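Local coordinates for protein cellulosomal scaffoldin (Acetivibrio cellulolyticus, PDB 4WI0) that forms the X-module and dockerin end of a cellulosomal scaffoldin, binding calcium and docking onto the type II cohesin of a partner scaffoldin, at residues Asp130-Arg133 with Leu139-Val142; Pro10-Thr15 with Pro20-Gly25; Cys113-Thr118 with Asp122-Val127; Val57-Ala62 with Ile87-Gly92; Lys35-Asp40 with Phe45-Val50. The protein carries 1 engineered substitution. All coordinates share one frame; numbering follows the deposited sequence.

Overall arrangement
Two bodies make up this chain: a beta-sandwich of the carboxypeptidase regulatory-like family, the X-module, and the calcium-binding dockerin that follows it. Along the chain contact 2 closes first, then contacts 5, 4, 3 and 1. Contacts 4 and 5, centres about 15 Å apart, both pack the three-stranded sheet against the four-stranded one. Contact 2 lies at the dockerin end of the sandwich, its F12, I21 and V22 touching L131, N132 and R133 of contact 1. Contacts 1 and 3, centres about 11 Å apart, share the dockerin, and the centres of contacts 5 and 3 are about 34 Å apart. The module thus abuts a calcium loop directly, joining the two domains.

Contact 1. Residues Asp130-Arg133 with Leu139-Val142; sequences DLNR and LEDV. With CA (calcium ion), chain D.
L131 and D141 bring the two backbones closest, with 5.6 Å between the CA of L131 and the CA of D141. Residues 130-133 fold into a type I turn laid beside the first turn of helix 139-146. The turn is closed by the backbone bond from R133 N to D130 O, and R133 NH1 grips the same oxygen from the opposite face of the carbonyl at 2.6 Å. Between the segments, the backbone N of N132 makes a weak but nearly straight bond to D141 OD1 (3.4 Å, 171° at the hydrogen).

The calcium ion does most of the joining. D130 offers only OD1, 2.4 Å from the metal, and N132 offers its amide OD1 at 2.3 Å. D141 chelates with both oxygens, the longer bond being OD2 at 2.6 Å from the calcium. Its carboxylate stands nearly perpendicular to that of D130, the planes 83° apart, and steeply to the N132 amide; the three OD1 atoms lie close because all bind the same calcium. Second-shell bonds hold the ligands in place: Y125 OH and G135 N bind D130 OD2, and S138 N binds D141 OD2. E140, beside the N132 amide, lies near the cohesin chain and makes there a weak, long ion pair.

Water 1 completes the sphere 2.5 Å from the calcium, together with D134 and the carbonyl of A136. Six protein oxygens from loop positions 1, 3, 5, 7 and 12, the last bidentate, and a water make the seven-fold site of an EF-hand-like dockerin calcium loop.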
# COMPACT_ATOMS: atom_id res chain seq x y z
N ASP B 130 -2.66 -9.91 0.74
CA ASP B 130 -2.01 -9.23 1.86
C ASP B 130 -0.50 -9.49 1.76
O ASP B 130 0.04 -10.36 2.43
CB ASP B 130 -2.59 -9.76 3.19
CG ASP B 130 -1.96 -9.12 4.42
OD1 ASP B 130 -1.12 -8.20 4.26
OD2 ASP B 130 -2.33 -9.52 5.55
N LEU B 131 0.16 -8.69 0.92
CA LEU B 131 1.57 -8.89 0.58
C LEU B 131 2.50 -8.80 1.79
O LEU B 131 3.39 -9.64 1.93
CB LEU B 131 2.02 -7.89 -0.50
CG LEU B 131 1.35 -8.02 -1.87
CD1 LEU B 131 1.95 -7.06 -2.87
CD2 LEU B 131 1.46 -9.45 -2.39
N ASN B 132 2.31 -7.81 2.65
CA ASN B 132 3.17 -7.67 3.84
C ASN B 132 2.70 -8.47 5.07
O ASN B 132 3.29 -8.37 6.14
CB ASN B 132 3.40 -6.19 4.21
CG ASN B 132 2.14 -5.46 4.66
OD1 ASN B 132 1.04 -6.03 4.73
ND2 ASN B 132 2.28 -4.17 4.92
N ARG B 133 1.64 -9.27 4.88
CA ARG B 133 1.06 -10.14 5.91
C ARG B 133 0.78 -9.46 7.26
O ARG B 133 0.95 -10.08 8.31
CB ARG B 133 1.92 -11.40 6.09
CG ARG B 133 1.95 -12.31 4.87
CD ARG B 133 0.58 -12.89 4.53
NE ARG B 133 0.70 -14.01 3.58
CZ ARG B 133 0.91 -13.89 2.27
NH1 ARG B 133 1.03 -12.70 1.68
NH2 ARG B 133 1.00 -14.99 1.53
N LEU B 139 -3.59 0.31 1.45
CA LEU B 139 -2.72 1.03 0.51
C LEU B 139 -1.25 0.58 0.59
O LEU B 139 -0.54 0.62 -0.41
CB LEU B 139 -2.82 2.54 0.71
CG LEU B 139 -2.09 3.43 -0.31
CD1 LEU B 139 -2.44 3.04 -1.74
CD2 LEU B 139 -2.41 4.89 -0.06
N GLU B 140 -0.81 0.16 1.78
CA GLU B 140 0.56 -0.37 1.93
C GLU B 140 0.87 -1.49 0.94
O GLU B 140 1.93 -1.50 0.33
CB GLU B 140 0.78 -0.90 3.34
CG GLU B 140 0.96 0.20 4.35
CD GLU B 140 1.09 -0.32 5.74
OE1 GLU B 140 2.06 -1.09 5.99
OE2 GLU B 140 0.23 0.05 6.58
N ASP B 141 -0.06 -2.43 0.81
CA ASP B 141 0.10 -3.56 -0.11
C ASP B 141 0.20 -3.08 -1.55
O ASP B 141 1.04 -3.56 -2.31
CB ASP B 141 -1.07 -4.53 0.03
CG ASP B 141 -1.22 -5.04 1.45
OD1 ASP B 141 -0.35 -5.82 1.88
OD2 ASP B 141 -2.18 -4.63 2.13
N VAL B 142 -0.65 -2.12 -1.91
CA VAL B 142 -0.63 -1.54 -3.26
C VAL B 142 0.69 -0.79 -3.53
O VAL B 142 1.26 -0.90 -4.62
CB VAL B 142 -1.85 -0.60 -3.47
CG1 VAL B 142 -1.71 0.24 -4.73
CG2 VAL B 142 -3.14 -1.42 -3.50
CA CA D . -1.19 -5.81 4.18
O HOH W 1 -1.36 -3.45 4.80

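Contact 2. Residues Pro10-Thr15 with Pro20-Gly25; sequences PDFVTT and PIVKAG
The short helix 19-22 of the X-module packs through V22 onto the loop that leaves strand 2-10, where P10, F12 and T14 all pack on this one valine. The loop lies at the end of the sandwich that faces the dockerin. Its chain reverses at D11, the centre of an inverse gamma turn, and this sets P10 and F12 side by side: CG of P10 lies over one face of the F12 ring, toward its rim.

V22 uses both branches. With CG1 anti to the carbonyl carbon (chi1 -57°), CG2 falls between the backbone N and the carbonyl carbon and touches both CG of P10 at 3.7 Å and the methyl CG2 of T14 at 3.6 Å. The T14 and V22 side chains slide past one another in opposite senses. CG1 instead meets the edge of the F12 ring near its plane, 4.1 Å from CZ. All of this is apolar, and no hydrogen bond joins the segments.

Beyond the pair, F12 leans on N132 of the second calcium loop and I21 touches R133, so the loop and helix also belong to the boundary with the dockerin. The extended K23 chain starts out past the proline, its CG 4.0 Å from CD of P10.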
# COMPACT_ATOMS: atom_id res chain seq x y z
N PRO B 10 12.17 -10.10 1.57
CA PRO B 10 11.28 -9.36 0.65
C PRO B 10 11.64 -7.88 0.65
O PRO B 10 12.11 -7.37 1.68
CB PRO B 10 9.90 -9.59 1.25
CG PRO B 10 10.15 -9.81 2.70
CD PRO B 10 11.48 -10.50 2.80
N ASP B 11 11.43 -7.18 -0.47
CA ASP B 11 11.72 -5.75 -0.54
C ASP B 11 10.55 -4.88 -0.02
O ASP B 11 9.89 -4.17 -0.77
CB ASP B 11 12.11 -5.33 -1.98
CG ASP B 11 12.58 -3.90 -2.06
OD1 ASP B 11 12.93 -3.32 -1.01
OD2 ASP B 11 12.60 -3.34 -3.16
N PHE B 12 10.33 -4.96 1.29
CA PHE B 12 9.42 -4.05 2.00
C PHE B 12 9.67 -4.18 3.51
O PHE B 12 10.21 -5.19 3.99
CB PHE B 12 7.93 -4.30 1.66
CG PHE B 12 7.44 -5.71 1.92
CD1 PHE B 12 7.15 -6.15 3.21
CD2 PHE B 12 7.21 -6.58 0.87
CE1 PHE B 12 6.70 -7.43 3.44
CE2 PHE B 12 6.75 -7.86 1.09
CZ PHE B 12 6.49 -8.29 2.37
N VAL B 13 9.28 -3.14 4.24
CA VAL B 13 9.55 -3.07 5.68
C VAL B 13 8.66 -4.04 6.46
O VAL B 13 7.47 -4.17 6.16
CB VAL B 13 9.42 -1.62 6.22
CG1 VAL B 13 10.36 -0.68 5.47
CG2 VAL B 13 7.99 -1.11 6.14
N THR B 14 9.23 -4.73 7.44
CA THR B 14 8.51 -5.74 8.23
C THR B 14 8.53 -5.39 9.71
O THR B 14 9.14 -4.40 10.11
CB THR B 14 9.12 -7.14 8.05
OG1 THR B 14 10.48 -7.14 8.51
CG2 THR B 14 9.09 -7.57 6.59
N THR B 15 7.84 -6.20 10.51
CA THR B 15 7.89 -6.12 11.98
C THR B 15 8.27 -7.47 12.55
O THR B 15 8.39 -8.46 11.81
CB THR B 15 6.54 -5.72 12.58
OG1 THR B 15 5.59 -6.77 12.37
CG2 THR B 15 6.03 -4.42 11.97
N PRO B 20 9.06 -13.22 10.28
CA PRO B 20 9.17 -14.69 10.21
C PRO B 20 8.24 -15.37 9.20
O PRO B 20 8.57 -16.45 8.71
CB PRO B 20 8.85 -15.14 11.64
CG PRO B 20 8.26 -13.96 12.33
CD PRO B 20 8.88 -12.77 11.67
N ILE B 21 7.09 -14.77 8.91
CA ILE B 21 6.19 -15.32 7.88
C ILE B 21 6.67 -14.92 6.47
O ILE B 21 6.75 -15.78 5.59
CB ILE B 21 4.68 -14.97 8.09
CG1 ILE B 21 3.90 -15.12 6.77
CG2 ILE B 21 4.47 -13.56 8.62
CD1 ILE B 21 2.39 -15.05 6.92
N VAL B 22 6.98 -13.65 6.26
CA VAL B 22 7.35 -13.17 4.91
C VAL B 22 8.77 -13.51 4.46
O VAL B 22 9.04 -13.52 3.25
CB VAL B 22 7.14 -11.64 4.75
CG1 VAL B 22 5.70 -11.27 5.04
CG2 VAL B 22 8.10 -10.84 5.62
N LYS B 23 9.67 -13.79 5.40
CA LYS B 23 11.05 -14.19 5.06
C LYS B 23 11.18 -15.67 4.71
O LYS B 23 12.12 -16.07 4.02
CB LYS B 23 12.02 -13.84 6.17
CG LYS B 23 12.38 -12.37 6.23
CD LYS B 23 13.39 -12.12 7.33
CE LYS B 23 13.64 -10.65 7.55
NZ LYS B 23 14.49 -10.45 8.75
N ALA B 24 10.25 -16.48 5.20
CA ALA B 24 10.23 -17.90 4.93
C ALA B 24 9.58 -18.20 3.59
O ALA B 24 8.79 -17.39 3.08
CB ALA B 24 9.48 -18.63 6.03
N GLY B 25 9.91 -19.35 3.03
CA GLY B 25 9.20 -19.90 1.89
C GLY B 25 9.73 -19.55 0.51
O GLY B 25 9.12 -19.93 -0.48

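Contact 3. Residues Cys113-Thr118 with Asp122-Val127; sequences CKAFNT and DAKYQV
Van der Waals contact carries the meeting of A115 and T118 with D122, K124 and Y125, as the chain leaving helix 106-113 folds back along the approach to the second calcium loop. The methyl CB of A115 sits 3.4 Å from the carbonyl O of K124. The K124 side chain runs alongside, CG 4.0 Å from CB of A115; with CG anti to the backbone N (chi1 -179°) and chi2 extended, CD lies 3.7 Å from the carbonyl O of K114, the chain bending only beyond. T118 touches both D122 and Y125. Its hydroxyl OG1 lies 3.8 Å from CB of Y125, at the edge of the tyrosine ring and near the ring plane.

Polar bonds stay within each segment or lead elsewhere. T118 OG1 donates to A115 O at 2.7 Å, arriving 15° from the carbonyl plane, which fixes the rotation of the hydroxyl and ties the bend from A115 to T118 together. D122 OD2 approaches CA of T118 to 3.4 Å but binds S119 N. K114 pairs with E111 in a salt bridge.

N117 and T118 face I137 in a G1 beta bulge, and A115, T118 and Y125 all pack on I137. Because no hydrogen bond spans the segments, their fit rests on shape. The threonine hydroxyl serves its own bend; the tyrosine touches T118 through CB and has its polar partner in D130.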
# COMPACT_ATOMS: atom_id res chain seq x y z
N CYS B 113 -6.70 -5.03 -5.49
CA CYS B 113 -7.82 -4.13 -5.27
C CYS B 113 -9.18 -4.82 -5.24
O CYS B 113 -10.15 -4.24 -4.78
CB CYS B 113 -7.80 -3.01 -6.32
SG CYS B 113 -6.49 -1.80 -6.01
N LYS B 114 -9.26 -6.06 -5.72
CA LYS B 114 -10.47 -6.87 -5.58
C LYS B 114 -10.91 -7.04 -4.11
O LYS B 114 -12.09 -7.22 -3.85
CB LYS B 114 -10.28 -8.24 -6.23
CG LYS B 114 -10.25 -8.19 -7.75
CD LYS B 114 -9.96 -9.54 -8.38
CE LYS B 114 -9.81 -9.39 -9.89
NZ LYS B 114 -9.61 -10.69 -10.59
N ALA B 115 -9.96 -6.98 -3.18
CA ALA B 115 -10.28 -7.08 -1.75
C ALA B 115 -9.75 -5.88 -0.96
O ALA B 115 -9.38 -6.03 0.20
CB ALA B 115 -9.72 -8.38 -1.19
N PHE B 116 -9.74 -4.70 -1.58
CA PHE B 116 -9.17 -3.51 -0.96
C PHE B 116 -9.95 -3.09 0.29
O PHE B 116 -11.17 -3.14 0.32
CB PHE B 116 -9.14 -2.34 -1.93
CG PHE B 116 -8.29 -1.19 -1.45
CD1 PHE B 116 -6.90 -1.29 -1.45
CD2 PHE B 116 -8.87 -0.00 -1.01
CE1 PHE B 116 -6.11 -0.23 -1.01
CE2 PHE B 116 -8.08 1.05 -0.57
CZ PHE B 116 -6.70 0.94 -0.57
N ASN B 117 -9.20 -2.66 1.30
CA ASN B 117 -9.76 -2.25 2.59
C ASN B 117 -10.47 -3.37 3.33
O ASN B 117 -11.61 -3.22 3.75
CB ASN B 117 -10.68 -1.03 2.44
CG ASN B 117 -10.96 -0.34 3.77
OD1 ASN B 117 -12.10 0.03 4.09
ND2 ASN B 117 -9.92 -0.15 4.55
N THR B 118 -9.80 -4.51 3.48
CA THR B 118 -10.33 -5.62 4.26
C THR B 118 -9.30 -6.06 5.27
O THR B 118 -8.11 -5.79 5.11
CB THR B 118 -10.71 -6.83 3.38
OG1 THR B 118 -9.57 -7.23 2.62
CG2 THR B 118 -11.86 -6.48 2.43
N ASP B 122 -12.62 -10.63 7.52
CA ASP B 122 -13.58 -10.47 6.43
C ASP B 122 -13.53 -11.68 5.51
O ASP B 122 -12.45 -12.21 5.25
CB ASP B 122 -13.29 -9.19 5.64
CG ASP B 122 -13.49 -7.93 6.46
OD1 ASP B 122 -14.49 -7.85 7.22
OD2 ASP B 122 -12.65 -7.02 6.35
N ALA B 123 -14.69 -12.11 5.02
CA ALA B 123 -14.77 -13.20 4.05
C ALA B 123 -14.08 -12.85 2.73
O ALA B 123 -13.48 -13.72 2.09
CB ALA B 123 -16.23 -13.57 3.80
N LYS B 124 -14.16 -11.59 2.33
CA LYS B 124 -13.55 -11.11 1.09
C LYS B 124 -12.01 -11.07 1.12
O LYS B 124 -11.37 -11.07 0.07
CB LYS B 124 -14.09 -9.73 0.75
CG LYS B 124 -13.55 -9.14 -0.54
CD LYS B 124 -14.31 -7.89 -0.93
CE LYS B 124 -15.60 -8.22 -1.65
NZ LYS B 124 -16.25 -6.96 -2.09
N TYR B 125 -11.43 -11.02 2.31
CA TYR B 125 -9.97 -11.00 2.46
C TYR B 125 -9.33 -12.31 1.96
O TYR B 125 -9.80 -13.40 2.28
CB TYR B 125 -9.62 -10.76 3.92
CG TYR B 125 -8.17 -10.91 4.30
CD1 TYR B 125 -7.62 -12.17 4.55
CD2 TYR B 125 -7.35 -9.80 4.46
CE1 TYR B 125 -6.30 -12.32 4.92
CE2 TYR B 125 -6.02 -9.93 4.84
CZ TYR B 125 -5.51 -11.20 5.07
OH TYR B 125 -4.20 -11.35 5.44
N GLN B 126 -8.25 -12.19 1.20
CA GLN B 126 -7.45 -13.34 0.78
C GLN B 126 -6.01 -13.11 1.19
O GLN B 126 -5.39 -12.12 0.78
CB GLN B 126 -7.53 -13.52 -0.74
CG GLN B 126 -8.94 -13.63 -1.30
CD GLN B 126 -8.97 -13.47 -2.81
OE1 GLN B 126 -8.02 -13.84 -3.51
NE2 GLN B 126 -10.06 -12.91 -3.33
N VAL B 127 -5.46 -14.02 1.98
CA VAL B 127 -4.12 -13.85 2.55
C VAL B 127 -3.05 -13.57 1.48
O VAL B 127 -2.12 -12.81 1.73
CB VAL B 127 -3.72 -15.06 3.44
CG1 VAL B 127 -3.48 -16.31 2.62
CG2 VAL B 127 -2.50 -14.72 4.29

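Contact 4. Residues Val57-Ala62 with Ile87-Gly92; sequences VKITKA and ILMWAG
M89 and I59 meet in the interior of the X-module's beta-sandwich, where the three-stranded sheet containing strand 78-89 faces the four-stranded sheet containing strand 53-60. Their CA atoms are 8.2 Å apart, so side chains bridge the gap between the sheets.

M89 does the reaching. Its chain bends twice beyond CG (chi2 -68°, chi3 -71°), curling the thioether back over I59 instead of extending past it. SD rests on the gamma-branch methyl of the isoleucine, 3.6 Å from CG2, and CG of M89 lies behind it at 4.0 Å from the same methyl. I59 presents that methyl by setting CG2 anti to its backbone N, while CG1 leaves on the other side. The two side chains pass at a slant. I87, two residues before M89 on the same face of its strand, also has its side chain directed at strand 53-60 and packs on I69 and R67.

Around the pair, M89 leans on I8 of strand 2-10 and on F26, and I59 is tied by backbone bonds to R67. The contact is wholly apolar apart from one edge, where the terminal methyl CE of M89 settles 3.4 Å from the carbonyl O of I59.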
# COMPACT_ATOMS: atom_id res chain seq x y z
N VAL B 57 21.54 -19.12 -10.34
CA VAL B 57 20.70 -19.42 -9.18
C VAL B 57 19.34 -18.75 -9.37
O VAL B 57 19.29 -17.55 -9.67
CB VAL B 57 21.37 -18.96 -7.88
CG1 VAL B 57 20.47 -19.22 -6.68
CG2 VAL B 57 22.69 -19.70 -7.69
N LYS B 58 18.26 -19.51 -9.21
CA LYS B 58 16.91 -19.01 -9.45
C LYS B 58 16.10 -19.00 -8.15
O LYS B 58 16.10 -19.98 -7.41
CB LYS B 58 16.17 -19.83 -10.51
CG LYS B 58 14.79 -19.28 -10.84
CD LYS B 58 14.31 -19.67 -12.24
CE LYS B 58 13.93 -21.13 -12.32
NZ LYS B 58 13.36 -21.48 -13.64
N ILE B 59 15.43 -17.88 -7.89
CA ILE B 59 14.67 -17.70 -6.66
C ILE B 59 13.22 -17.44 -7.00
O ILE B 59 12.91 -16.54 -7.78
CB ILE B 59 15.23 -16.56 -5.79
CG1 ILE B 59 16.74 -16.75 -5.55
CG2 ILE B 59 14.51 -16.51 -4.44
CD1 ILE B 59 17.62 -15.95 -6.48
N THR B 60 12.32 -18.22 -6.40
CA THR B 60 10.90 -18.13 -6.69
C THR B 60 10.07 -18.14 -5.40
O THR B 60 10.48 -18.69 -4.38
CB THR B 60 10.44 -19.30 -7.60
OG1 THR B 60 10.61 -20.55 -6.93
CG2 THR B 60 11.25 -19.34 -8.90
N LYS B 61 8.91 -17.51 -5.47
CA LYS B 61 7.90 -17.59 -4.40
C LYS B 61 6.59 -17.09 -4.97
O LYS B 61 6.58 -16.14 -5.75
CB LYS B 61 8.28 -16.74 -3.18
CG LYS B 61 7.44 -17.04 -1.95
CD LYS B 61 7.86 -16.22 -0.73
CE LYS B 61 6.87 -16.39 0.41
NZ LYS B 61 7.22 -15.54 1.58
N ALA B 62 5.50 -17.73 -4.58
CA ALA B 62 4.17 -17.35 -5.03
C ALA B 62 3.97 -15.86 -4.81
O ALA B 62 4.28 -15.34 -3.73
CB ALA B 62 3.10 -18.15 -4.31
N ILE B 87 19.72 -10.91 -0.47
CA ILE B 87 19.13 -10.80 -1.80
C ILE B 87 17.67 -10.39 -1.61
O ILE B 87 16.93 -11.02 -0.85
CB ILE B 87 19.24 -12.14 -2.55
CG1 ILE B 87 20.70 -12.48 -2.79
CG2 ILE B 87 18.48 -12.10 -3.87
CD1 ILE B 87 20.94 -13.96 -3.04
N LEU B 88 17.27 -9.31 -2.27
CA LEU B 88 15.91 -8.83 -2.18
C LEU B 88 15.03 -9.45 -3.27
O LEU B 88 15.49 -9.67 -4.38
CB LEU B 88 15.89 -7.31 -2.25
CG LEU B 88 16.60 -6.62 -1.08
CD1 LEU B 88 16.38 -5.12 -1.13
CD2 LEU B 88 16.14 -7.17 0.26
N MET B 89 13.79 -9.77 -2.90
CA MET B 89 12.77 -10.27 -3.83
C MET B 89 11.57 -9.30 -3.86
O MET B 89 11.12 -8.82 -2.81
CB MET B 89 12.30 -11.66 -3.41
CG MET B 89 13.34 -12.75 -3.61
SD MET B 89 13.68 -13.08 -5.35
CE MET B 89 12.14 -13.88 -5.79
N TRP B 90 11.06 -9.03 -5.07
CA TRP B 90 9.99 -8.03 -5.24
C TRP B 90 8.60 -8.66 -5.27
O TRP B 90 8.26 -9.42 -6.20
CB TRP B 90 10.20 -7.20 -6.51
CG TRP B 90 11.56 -6.56 -6.62
CD1 TRP B 90 12.45 -6.35 -5.61
CD2 TRP B 90 12.15 -6.02 -7.81
NE1 TRP B 90 13.57 -5.72 -6.10
CE2 TRP B 90 13.41 -5.51 -7.45
CE3 TRP B 90 11.74 -5.93 -9.14
CZ2 TRP B 90 14.27 -4.91 -8.37
CZ3 TRP B 90 12.59 -5.33 -10.06
CH2 TRP B 90 13.84 -4.83 -9.67
N ALA B 91 7.79 -8.36 -4.26
CA ALA B 91 6.42 -8.83 -4.20
C ALA B 91 5.55 -8.13 -5.24
O ALA B 91 5.82 -6.99 -5.61
CB ALA B 91 5.84 -8.58 -2.81
N GLY B 92 4.51 -8.80 -5.69
CA GLY B 92 3.51 -8.17 -6.55
C GLY B 92 3.43 -8.61 -8.00
O GLY B 92 2.77 -7.95 -8.77

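Contact 5. Residues Lys35-Asp40 with Phe45-Val50; sequences KSAVTD and FEIKDV
F45, first of the segment, has its CB 4.0 Å from the methyl CG2 of T39 and 4.3 Å from CB of A37. Its ring continues inward to V28 and I8, while T39 spends its hydroxyl on K23 O. At E46 the backbone takes over: water 2 donates to the carbonyl O of E46 at 2.6 Å and, less closely, to the carbonyl O of S36. The side chain of E46 turns outward to Y44.

I47 fills the space between the strands with both branches. CG1 presses on CB of A37 at 3.5 Å, tight for two carbons, and CG2 meets CB of K35 at 3.7 Å. The carbonyls of K48 and D49 lie along the end of the K35 chain, the O of D49 being 3.2 Å from CE. D49 and V50 form a G1 beta bulge opposite T2, and V50 CG2 touches the K35 aliphatic chain.

Strands 35-38 and 45-48 run nearly antiparallel (156°), yet their axes stay 6.1 Å apart and they belong to different sheets. The sandwich margin is thus closed by apolar A37, F45 and I47, by K35 against two carbonyls, and by one water linking carbonyls without a clear direct bond.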
# COMPACT_ATOMS: atom_id res chain seq x y z
N LYS B 35 19.10 -29.53 -7.15
CA LYS B 35 19.32 -29.14 -5.77
C LYS B 35 18.64 -27.81 -5.50
O LYS B 35 18.84 -26.84 -6.24
CB LYS B 35 20.81 -29.09 -5.45
CG LYS B 35 21.50 -30.44 -5.63
CD LYS B 35 22.83 -30.52 -4.89
CE LYS B 35 23.13 -31.95 -4.45
NZ LYS B 35 23.61 -32.82 -5.56
N SER B 36 17.83 -27.79 -4.44
CA SER B 36 17.10 -26.61 -4.00
C SER B 36 17.07 -26.52 -2.48
O SER B 36 17.56 -27.41 -1.78
CB SER B 36 15.67 -26.63 -4.54
OG SER B 36 15.65 -26.32 -5.92
N ALA B 37 16.50 -25.43 -1.98
CA ALA B 37 16.26 -25.25 -0.56
C ALA B 37 15.22 -24.15 -0.36
O ALA B 37 15.05 -23.27 -1.21
CB ALA B 37 17.55 -24.88 0.17
N VAL B 38 14.53 -24.21 0.77
CA VAL B 38 13.54 -23.20 1.12
C VAL B 38 14.05 -22.39 2.30
O VAL B 38 14.61 -22.96 3.25
CB VAL B 38 12.19 -23.85 1.45
CG1 VAL B 38 11.15 -22.80 1.74
CG2 VAL B 38 11.74 -24.74 0.29
N THR B 39 13.86 -21.07 2.26
CA THR B 39 14.35 -20.22 3.33
C THR B 39 13.54 -20.45 4.62
O THR B 39 12.35 -20.71 4.56
CB THR B 39 14.30 -18.72 2.97
OG1 THR B 39 12.96 -18.34 2.61
CG2 THR B 39 15.26 -18.40 1.82
N ASP B 40 14.22 -20.34 5.76
CA ASP B 40 13.56 -20.40 7.08
C ASP B 40 13.00 -19.03 7.46
O ASP B 40 12.98 -18.11 6.64
CB ASP B 40 14.53 -20.93 8.16
CG ASP B 40 15.77 -20.07 8.34
OD1 ASP B 40 15.76 -18.85 8.05
OD2 ASP B 40 16.79 -20.63 8.78
N PHE B 45 18.85 -19.88 3.76
CA PHE B 45 18.82 -21.15 3.03
C PHE B 45 20.19 -21.81 2.99
O PHE B 45 21.22 -21.12 3.06
CB PHE B 45 18.33 -20.95 1.59
CG PHE B 45 19.28 -20.17 0.73
CD1 PHE B 45 19.23 -18.78 0.71
CD2 PHE B 45 20.23 -20.81 -0.06
CE1 PHE B 45 20.10 -18.05 -0.08
CE2 PHE B 45 21.10 -20.08 -0.85
CZ PHE B 45 21.04 -18.70 -0.86
N GLU B 46 20.19 -23.13 2.83
CA GLU B 46 21.41 -23.92 2.78
C GLU B 46 21.24 -25.09 1.82
O GLU B 46 20.35 -25.91 2.00
CB GLU B 46 21.73 -24.43 4.17
CG GLU B 46 23.19 -24.65 4.45
CD GLU B 46 23.41 -25.12 5.86
OE1 GLU B 46 23.66 -24.27 6.74
OE2 GLU B 46 23.28 -26.33 6.10
N ILE B 47 22.09 -25.17 0.80
CA ILE B 47 22.07 -26.29 -0.13
C ILE B 47 23.41 -27.02 -0.07
O ILE B 47 24.46 -26.44 -0.36
CB ILE B 47 21.79 -25.83 -1.58
CG1 ILE B 47 20.53 -24.97 -1.64
CG2 ILE B 47 21.65 -27.05 -2.49
CD1 ILE B 47 20.39 -24.13 -2.90
N LYS B 48 23.37 -28.30 0.28
CA LYS B 48 24.57 -29.10 0.50
C LYS B 48 24.91 -29.94 -0.72
O LYS B 48 24.10 -30.08 -1.63
CB LYS B 48 24.36 -30.02 1.70
CG LYS B 48 24.06 -29.29 3.00
CD LYS B 48 23.70 -30.26 4.11
CE LYS B 48 23.46 -29.53 5.42
NZ LYS B 48 23.04 -30.46 6.51
N ASP B 49 26.12 -30.49 -0.72
CA ASP B 49 26.60 -31.42 -1.76
C ASP B 49 26.56 -30.84 -3.17
O ASP B 49 26.30 -31.55 -4.14
CB ASP B 49 25.80 -32.74 -1.72
CG ASP B 49 25.90 -33.46 -0.39
OD1 ASP B 49 26.93 -33.33 0.32
OD2 ASP B 49 24.95 -34.19 -0.04
N VAL B 50 26.84 -29.54 -3.29
CA VAL B 50 26.84 -28.89 -4.60
C VAL B 50 28.20 -29.11 -5.25
O VAL B 50 29.24 -28.90 -4.62
CB VAL B 50 26.54 -27.38 -4.50
CG1 VAL B 50 26.57 -26.74 -5.88
CG2 VAL B 50 25.19 -27.15 -3.84
O HOH W 2 19.09 -27.95 0.97